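Local coordinates for pyoverdine synthetase F (Pseudomonas aeruginosa PAO1, PDB 6CUL), which is a pyoverdine synthetase of a Rossmann-like alpha/beta fold, with helices packed around a central mixed sheet, at residues 102-114 / 123-135. Sequence-based numbering, arbitrary orientation.
Sequences LLLSVPSTYRRYP and GKSDFERRLHDTL
In the Rossmann-like domain, the chain leaving edge strand 103-105 runs along helix 118-136, and Val106, Pro107, Ser108 and Tyr110 pack onto Gly123, Lys124, Phe127, Arg130 and Leu131. Tyr110, which belongs to the pocket of the bound N-(4-{[(2-amino-4-oxo-1,4-dihydroquinazolin-6-yl)methyl]amino}benzene-1-carbonyl)-D-glutamic acid, lays one ring face on Lys124: CB of Lys124 stands 3.6 Å from the Tyr110 ring centroid, 6° off the normal, a CH-pi contact. The aliphatic chain of Lys124 then follows the ring toward the phenol end, while its NZ is hydrogen-bonded to Ile151 O. The first torsion of Tyr110 (chi1 76°) sets CG between the backbone N and carbonyl carbon, and CB lies 3.4 Å from Gly123 C, the missing side chain of this glycine letting the two backbones come close. Phe127 receives Ser108 CB over the centre of one ring face, and Val106 O meets its edge at CE1, 3.0 Å away. The hydroxyl of Ser108 is hydrogen-bonded to Asp61. Further along the helix, Val106 CG1 presses on Leu131 CD2 at a tight 3.4 Å and lies over one face of the Arg130 guanidinium, toward its rim. The Arg130 side chain crosses that of Pro107 at about a right angle, and a bend at its third torsion turns the guanidinium edge toward Pro107 O, which accepts a hydrogen bond from Arg130 NH2 whose modelled length, 2.4 Å, is doubtfully short.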
ATOM      1  N   LEU A 102      10.970   5.921 -12.653  1.00 45.41           N
ATOM      2  CA  LEU A 102      11.410   5.488 -11.333  1.00 42.51           C
ATOM      3  C   LEU A 102      11.088   4.066 -10.904  1.00 36.50           C
ATOM      4  O   LEU A 102      11.387   3.743  -9.842  1.00 37.28           O
ATOM      5  CB  LEU A 102      10.909   6.425 -10.258  1.00 42.55           C
ATOM      6  CG  LEU A 102      11.202   7.888 -10.353  1.00 44.04           C
ATOM      7  CD1 LEU A 102      10.256   8.656  -9.483  1.00 40.18           C
ATOM      8  CD2 LEU A 102      12.618   8.146  -9.974  1.00 38.82           C
ATOM      9  N   LEU A 103      10.471   3.276 -11.720  1.00 39.98           N
ATOM     10  CA  LEU A 103      10.166   1.947 -11.344  1.00 42.77           C
ATOM     11  C   LEU A 103      11.407   1.068 -11.163  1.00 47.88           C
ATOM     12  O   LEU A 103      12.280   1.098 -12.010  1.00 51.00           O
ATOM     13  CB  LEU A 103       9.295   1.361 -12.419  1.00 39.10           C
ATOM     14  CG  LEU A 103       7.880   1.895 -12.494  1.00 45.65           C
ATOM     15  CD1 LEU A 103       7.099   1.164 -13.538  1.00 43.29           C
ATOM     16  CD2 LEU A 103       7.234   1.753 -11.168  1.00 39.08           C
ATOM     17  N   LEU A 104      11.458   0.302 -10.085  1.00 38.55           N
ATOM     18  CA  LEU A 104      12.526  -0.629  -9.772  1.00 44.07           C
ATOM     19  C   LEU A 104      12.009  -1.969  -9.342  1.00 43.82           C
ATOM     20  O   LEU A 104      11.085  -2.024  -8.588  1.00 43.15           O
ATOM     21  CB  LEU A 104      13.318  -0.144  -8.585  1.00 48.10           C
ATOM     22  CG  LEU A 104      14.249   0.993  -8.813  1.00 47.74           C
ATOM     23  CD1 LEU A 104      15.025   1.315  -7.577  1.00 43.50           C
ATOM     24  CD2 LEU A 104      15.178   0.556  -9.879  1.00 59.03           C
ATOM     25  N   SER A 105      12.612  -3.052  -9.780  1.00 38.67           N
ATOM     26  CA  SER A 105      12.163  -4.310  -9.325  1.00 37.31           C
ATOM     27  C   SER A 105      13.240  -4.907  -8.483  1.00 48.65           C
ATOM     28  O   SER A 105      14.352  -4.988  -8.936  1.00 49.03           O
ATOM     29  CB  SER A 105      11.857  -5.273 -10.432  1.00 40.55           C
ATOM     30  OG  SER A 105      11.063  -6.340  -9.954  1.00 30.04           O
ATOM     31  N   VAL A 106      12.888  -5.344  -7.289  1.00 46.52           N
ATOM     32  CA  VAL A 106      13.770  -6.047  -6.405  1.00 45.95           C
ATOM     33  C   VAL A 106      12.910  -7.292  -6.211  1.00 45.30           C
ATOM     34  O   VAL A 106      12.351  -7.489  -5.187  1.00 51.76           O
ATOM     35  CB  VAL A 106      14.058  -5.333  -5.115  1.00 45.45           C
ATOM     36  CG1 VAL A 106      14.555  -6.295  -4.071  1.00 53.55           C
ATOM     37  CG2 VAL A 106      15.048  -4.263  -5.323  1.00 36.02           C
ATOM     38  N   PRO A 107      12.869  -8.153  -7.218  1.00 44.22           N
ATOM     39  CA  PRO A 107      11.944  -9.269  -7.160  1.00 44.68           C
ATOM     40  C   PRO A 107      12.091 -10.310  -6.063  1.00 46.57           C
ATOM     41  O   PRO A 107      13.127 -10.795  -5.883  1.00 40.14           O
ATOM     42  CB  PRO A 107      12.125  -9.919  -8.519  1.00 48.21           C
ATOM     43  CG  PRO A 107      12.835  -8.936  -9.338  1.00 48.82           C
ATOM     44  CD  PRO A 107      13.681  -8.181  -8.421  1.00 42.20           C
ATOM     45  N   SER A 108      10.992 -10.626  -5.389  1.00 48.08           N
ATOM     46  CA  SER A 108      10.917 -11.659  -4.398  1.00 39.83           C
ATOM     47  C   SER A 108      10.674 -12.975  -5.060  1.00 37.01           C
ATOM     48  O   SER A 108       9.690 -13.611  -4.857  1.00 33.04           O
ATOM     49  CB  SER A 108       9.805 -11.435  -3.379  1.00 36.45           C
ATOM     50  OG  SER A 108       8.578 -11.130  -3.904  1.00 42.59           O
ATOM     51  N   THR A 109      11.682 -13.335  -5.834  1.00 40.96           N
ATOM     52  CA  THR A 109      11.848 -14.567  -6.584  1.00 32.72           C
ATOM     53  C   THR A 109      11.840 -15.827  -5.726  1.00 34.47           C
ATOM     54  O   THR A 109      11.292 -16.790  -6.097  1.00 30.41           O
ATOM     55  CB  THR A 109      13.131 -14.509  -7.301  1.00 29.33           C
ATOM     56  OG1 THR A 109      14.146 -14.081  -6.405  1.00 33.47           O
ATOM     57  CG2 THR A 109      12.977 -13.579  -8.353  1.00 39.66           C
ATOM     58  N   TYR A 110      12.255 -15.688  -4.493  1.00 37.28           N
ATOM     59  CA  TYR A 110      12.268 -16.707  -3.523  1.00 28.80           C
ATOM     60  C   TYR A 110      10.919 -17.316  -3.404  1.00 36.59           C
ATOM     61  O   TYR A 110      10.852 -18.404  -2.989  1.00 38.58           O
ATOM     62  CB  TYR A 110      12.698 -16.136  -2.164  1.00 34.02           C
ATOM     63  CG  TYR A 110      11.667 -15.324  -1.399  1.00 34.34           C
ATOM     64  CD1 TYR A 110      10.704 -15.950  -0.664  1.00 33.10           C
ATOM     65  CD2 TYR A 110      11.693 -13.955  -1.385  1.00 28.55           C
ATOM     66  CE1 TYR A 110       9.792 -15.264   0.034  1.00 34.11           C
ATOM     67  CE2 TYR A 110      10.776 -13.232  -0.681  1.00 35.30           C
ATOM     68  CZ  TYR A 110       9.818 -13.904   0.032  1.00 35.49           C
ATOM     69  OH  TYR A 110       8.855 -13.265   0.717  1.00 34.19           O
ATOM     70  N   ARG A 111       9.878 -16.629  -3.771  1.00 41.94           N
ATOM     71  CA  ARG A 111       8.557 -17.177  -3.768  1.00 36.91           C
ATOM     72  C   ARG A 111       8.362 -18.360  -4.754  1.00 39.29           C
ATOM     73  O   ARG A 111       7.475 -19.085  -4.568  1.00 39.12           O
ATOM     74  CB  ARG A 111       7.520 -16.088  -3.950  1.00 39.78           C
ATOM     75  CG  ARG A 111       7.275 -15.197  -2.770  1.00 25.88           C
ATOM     76  CD  ARG A 111       6.260 -14.158  -3.064  1.00 25.36           C
ATOM     77  NE  ARG A 111       6.591 -13.351  -4.205  1.00 29.51           N
ATOM     78  CZ  ARG A 111       5.857 -13.160  -5.268  1.00 22.45           C
ATOM     79  NH1 ARG A 111       4.721 -13.691  -5.387  1.00 22.67           N
ATOM     80  NH2 ARG A 111       6.291 -12.390  -6.193  1.00 35.14           N
ATOM     81  N   ARG A 112       9.234 -18.534  -5.727  1.00 41.48           N
ATOM     82  CA  ARG A 112       9.189 -19.638  -6.657  1.00 35.14           C
ATOM     83  C   ARG A 112       9.334 -20.935  -5.905  1.00 32.37           C
ATOM     84  O   ARG A 112       8.700 -21.842  -6.205  1.00 30.33           O
ATOM     85  CB  ARG A 112      10.310 -19.516  -7.678  1.00 30.50           C
ATOM     86  CG  ARG A 112      10.273 -18.311  -8.584  1.00 25.83           C
ATOM     87  CD  ARG A 112      11.539 -18.085  -9.370  1.00 33.33           C
ATOM     88  NE  ARG A 112      11.708 -16.747  -9.872  1.00 26.79           N
ATOM     89  CZ  ARG A 112      12.473 -16.408 -10.886  1.00 14.87           C
ATOM     90  NH1 ARG A 112      13.122 -17.282 -11.546  1.00 15.66           N
ATOM     91  NH2 ARG A 112      12.561 -15.190 -11.237  1.00 14.08           N
ATOM     92  N   TYR A 113      10.202 -20.988  -4.940  1.00 46.23           N
ATOM     93  CA  TYR A 113      10.347 -22.137  -4.104  1.00 36.61           C
ATOM     94  C   TYR A 113       9.183 -22.218  -3.130  1.00 30.25           C
ATOM     95  O   TYR A 113       8.638 -21.245  -2.800  1.00 33.78           O
ATOM     96  CB  TYR A 113      11.606 -22.001  -3.274  1.00 34.15           C
ATOM     97  CG  TYR A 113      12.879 -22.129  -4.023  1.00 35.16           C
ATOM     98  CD1 TYR A 113      13.355 -23.345  -4.374  1.00 31.08           C
ATOM     99  CD2 TYR A 113      13.629 -21.025  -4.356  1.00 34.75           C
ATOM    100  CE1 TYR A 113      14.533 -23.472  -5.063  1.00 36.33           C
ATOM    101  CE2 TYR A 113      14.810 -21.148  -5.041  1.00 37.10           C
ATOM    102  CZ  TYR A 113      15.263 -22.383  -5.399  1.00 43.15           C
ATOM    103  OH  TYR A 113      16.422 -22.538  -6.072  1.00 38.96           O
ATOM    104  N   PRO A 114       8.826 -23.399  -2.628  1.00 44.31           N
ATOM    105  CA  PRO A 114       7.768 -23.574  -1.637  1.00 45.67           C
ATOM    106  C   PRO A 114       8.010 -22.872  -0.343  1.00 47.68           C
ATOM    107  O   PRO A 114       9.114 -22.567  -0.033  1.00 48.75           O
ATOM    108  CB  PRO A 114       7.734 -25.034  -1.408  1.00 36.21           C
ATOM    109  CG  PRO A 114       8.283 -25.605  -2.610  1.00 40.90           C
ATOM    110  CD  PRO A 114       8.809 -24.544  -3.508  1.00 43.65           C
ATOM    111  N   GLY A 123      16.280 -17.207   0.190  1.00 31.70           N
ATOM    112  CA  GLY A 123      15.910 -16.175  -0.745  1.00 31.82           C
ATOM    113  C   GLY A 123      15.206 -14.985  -0.137  1.00 38.77           C
ATOM    114  O   GLY A 123      15.491 -13.905  -0.487  1.00 37.08           O
ATOM    115  N   LYS A 124      14.283 -15.216   0.774  1.00 35.69           N
ATOM    116  CA  LYS A 124      13.605 -14.124   1.397  1.00 37.42           C
ATOM    117  C   LYS A 124      14.597 -13.219   2.083  1.00 38.78           C
ATOM    118  O   LYS A 124      14.523 -12.047   1.909  1.00 39.98           O
ATOM    119  CB  LYS A 124      12.612 -14.628   2.415  1.00 25.35           C
ATOM    120  CG  LYS A 124      11.632 -13.608   2.935  1.00 33.56           C
ATOM    121  CD  LYS A 124      10.546 -14.268   3.763  1.00 41.28           C
ATOM    122  CE  LYS A 124       9.483 -13.367   4.294  1.00 30.20           C
ATOM    123  NZ  LYS A 124      10.065 -12.627   5.357  1.00 21.06           N
ATOM    124  N   SER A 125      15.541 -13.771   2.808  1.00 40.20           N
ATOM    125  CA  SER A 125      16.524 -12.951   3.423  1.00 44.73           C
ATOM    126  C   SER A 125      17.302 -12.193   2.389  1.00 43.28           C
ATOM    127  O   SER A 125      17.508 -11.047   2.578  1.00 46.86           O
ATOM    128  CB  SER A 125      17.487 -13.765   4.289  1.00 50.83           C
ATOM    129  OG  SER A 125      18.627 -13.035   4.672  1.00 57.55           O
ATOM    130  N   ASP A 126      17.731 -12.799   1.315  1.00 37.90           N
ATOM    131  CA  ASP A 126      18.476 -12.057   0.319  1.00 38.37           C
ATOM    132  C   ASP A 126      17.678 -10.921  -0.349  1.00 42.46           C
ATOM    133  O   ASP A 126      18.242  -9.962  -0.747  1.00 45.52           O
ATOM    134  CB  ASP A 126      19.099 -13.018  -0.690  1.00 41.06           C
ATOM    135  CG  ASP A 126      20.106 -12.387  -1.561  1.00 49.62           C
ATOM    136  OD1 ASP A 126      21.214 -12.227  -1.162  1.00 47.84           O
ATOM    137  OD2 ASP A 126      19.815 -12.092  -2.675  1.00 44.99           O
ATOM    138  N   PHE A 127      16.387 -11.116  -0.550  1.00 47.18           N
ATOM    139  CA  PHE A 127      15.492 -10.107  -1.065  1.00 48.12           C
ATOM    140  C   PHE A 127      15.400  -8.946  -0.100  1.00 44.25           C
ATOM    141  O   PHE A 127      15.504  -7.821  -0.494  1.00 46.18           O
ATOM    142  CB  PHE A 127      14.139 -10.686  -1.271  1.00 40.94           C
ATOM    143  CG  PHE A 127      13.049  -9.688  -1.233  1.00 43.12           C
ATOM    144  CD1 PHE A 127      12.838  -8.843  -2.272  1.00 41.59           C
ATOM    145  CD2 PHE A 127      12.204  -9.622  -0.163  1.00 55.91           C
ATOM    146  CE1 PHE A 127      11.821  -7.962  -2.259  1.00 39.75           C
ATOM    147  CE2 PHE A 127      11.172  -8.737  -0.149  1.00 51.47           C
ATOM    148  CZ  PHE A 127      10.987  -7.905  -1.205  1.00 43.47           C
ATOM    149  N   GLU A 128      15.217  -9.233   1.166  1.00 39.59           N
ATOM    150  CA  GLU A 128      15.294  -8.196   2.141  1.00 48.62           C
ATOM    151  C   GLU A 128      16.704  -7.620   2.075  1.00 56.88           C
ATOM    152  O   GLU A 128      16.852  -6.438   2.162  1.00 61.54           O
ATOM    153  CB  GLU A 128      15.035  -8.692   3.541  1.00 44.31           C
ATOM    154  CG  GLU A 128      13.776  -9.471   3.707  1.00 41.89           C
ATOM    155  CD  GLU A 128      13.190  -9.367   5.080  1.00 55.69           C
ATOM    156  OE1 GLU A 128      13.003  -8.258   5.530  1.00 59.29           O
ATOM    157  OE2 GLU A 128      12.885 -10.364   5.703  1.00 45.98           O
ATOM    158  N   ARG A 129      17.721  -8.449   1.921  1.00 51.81           N
ATOM    159  CA  ARG A 129      19.052  -7.936   1.825  1.00 45.60           C
ATOM    160  C   ARG A 129      19.205  -7.042   0.603  1.00 44.92           C
ATOM    161  O   ARG A 129      19.810  -6.038   0.704  1.00 42.49           O
ATOM    162  CB  ARG A 129      20.038  -9.042   1.827  1.00 40.38           C
ATOM    163  CG  ARG A 129      21.440  -8.533   1.872  1.00 44.42           C
ATOM    164  CD  ARG A 129      22.018  -8.193   0.514  1.00 45.54           C
ATOM    165  NE  ARG A 129      22.001  -9.295  -0.402  1.00 37.91           N
ATOM    166  CZ  ARG A 129      22.230  -9.179  -1.689  1.00 39.82           C
ATOM    167  NH1 ARG A 129      22.449  -8.013  -2.210  1.00 33.44           N
ATOM    168  NH2 ARG A 129      22.176 -10.229  -2.463  1.00 42.70           N
ATOM    169  N   ARG A 130      18.633  -7.438  -0.525  1.00 47.58           N
ATOM    170  CA  ARG A 130      18.560  -6.600  -1.715  1.00 48.23           C
ATOM    171  C   ARG A 130      17.667  -5.364  -1.504  1.00 45.92           C
ATOM    172  O   ARG A 130      17.864  -4.393  -2.147  1.00 48.57           O
ATOM    173  CB  ARG A 130      18.022  -7.361  -2.904  1.00 41.96           C
ATOM    174  CG  ARG A 130      19.046  -7.987  -3.800  1.00 45.51           C
ATOM    175  CD  ARG A 130      18.449  -8.693  -5.008  1.00 51.97           C
ATOM    176  NE  ARG A 130      17.376  -9.645  -4.707  1.00 63.94           N
ATOM    177  CZ  ARG A 130      16.293  -9.840  -5.456  1.00 48.18           C
ATOM    178  NH1 ARG A 130      16.096  -9.154  -6.529  1.00 31.81           N
ATOM    179  NH2 ARG A 130      15.408 -10.717  -5.082  1.00 46.82           N
ATOM    180  N   LEU A 131      16.632  -5.422  -0.702  1.00 38.25           N
ATOM    181  CA  LEU A 131      15.881  -4.221  -0.436  1.00 45.31           C
ATOM    182  C   LEU A 131      16.775  -3.135   0.198  1.00 40.34           C
ATOM    183  O   LEU A 131      16.833  -2.048  -0.289  1.00 41.60           O
ATOM    184  CB  LEU A 131      14.654  -4.520   0.434  1.00 44.01           C
ATOM    185  CG  LEU A 131      13.492  -5.315  -0.147  1.00 44.08           C
ATOM    186  CD1 LEU A 131      12.322  -5.395   0.767  1.00 39.62           C
ATOM    187  CD2 LEU A 131      13.020  -4.756  -1.439  1.00 52.15           C
ATOM    188  N   HIS A 132      17.468  -3.503   1.268  1.00 45.75           N
ATOM    189  CA  HIS A 132      18.363  -2.649   2.043  1.00 50.53           C
ATOM    190  C   HIS A 132      19.426  -2.001   1.269  1.00 45.64           C
ATOM    191  O   HIS A 132      19.755  -0.892   1.456  1.00 46.51           O
ATOM    192  CB  HIS A 132      19.036  -3.456   3.153  1.00 38.62           C
ATOM    193  CG  HIS A 132      20.063  -2.693   3.921  1.00 41.21           C
ATOM    194  ND1 HIS A 132      21.399  -2.749   3.631  1.00 49.04           N
ATOM    195  CD2 HIS A 132      19.951  -1.842   4.957  1.00 43.46           C
ATOM    196  CE1 HIS A 132      22.058  -1.963   4.440  1.00 43.76           C
ATOM    197  NE2 HIS A 132      21.203  -1.414   5.264  1.00 43.21           N
ATOM    198  N   ASP A 133      19.980  -2.773   0.408  1.00 48.30           N
ATOM    199  CA  ASP A 133      21.113  -2.415  -0.413  1.00 52.54           C
ATOM    200  C   ASP A 133      20.757  -1.388  -1.431  1.00 44.85           C
ATOM    201  O   ASP A 133      21.458  -0.450  -1.568  1.00 54.08           O
ATOM    202  CB  ASP A 133      21.659  -3.623  -1.165  1.00 53.93           C
ATOM    203  CG  ASP A 133      22.598  -4.470  -0.366  1.00 50.48           C
ATOM    204  OD1 ASP A 133      22.617  -4.439   0.847  1.00 44.45           O
ATOM    205  OD2 ASP A 133      23.300  -5.230  -1.000  1.00 41.86           O
ATOM    206  N   THR A 134      19.703  -1.571  -2.150  1.00 45.56           N
ATOM    207  CA  THR A 134      19.369  -0.537  -3.075  1.00 53.15           C
ATOM    208  C   THR A 134      18.670   0.679  -2.514  1.00 51.04           C
ATOM    209  O   THR A 134      18.521   1.569  -3.249  1.00 56.67           O
ATOM    210  CB  THR A 134      18.574  -0.965  -4.268  1.00 43.25           C
ATOM    211  OG1 THR A 134      18.743   0.017  -5.259  1.00 45.15           O
ATOM    212  CG2 THR A 134      17.170  -0.984  -3.956  1.00 39.76           C
ATOM    213  N   LEU A 135      18.136   0.696  -1.312  1.00 49.38           N
ATOM    214  CA  LEU A 135      17.610   1.916  -0.820  1.00 54.93           C
ATOM    215  C   LEU A 135      18.848   2.774  -0.704  1.00 52.87           C
ATOM    216  O   LEU A 135      18.918   3.826  -1.254  1.00 48.54           O
ATOM    217  CB  LEU A 135      16.928   1.673   0.507  1.00 47.32           C
ATOM    218  CG  LEU A 135      15.604   0.954   0.328  1.00 42.32           C
ATOM    219  CD1 LEU A 135      14.929   0.601   1.606  1.00 42.20           C
ATOM    220  CD2 LEU A 135      14.733   1.821  -0.479  1.00 46.14           C
TER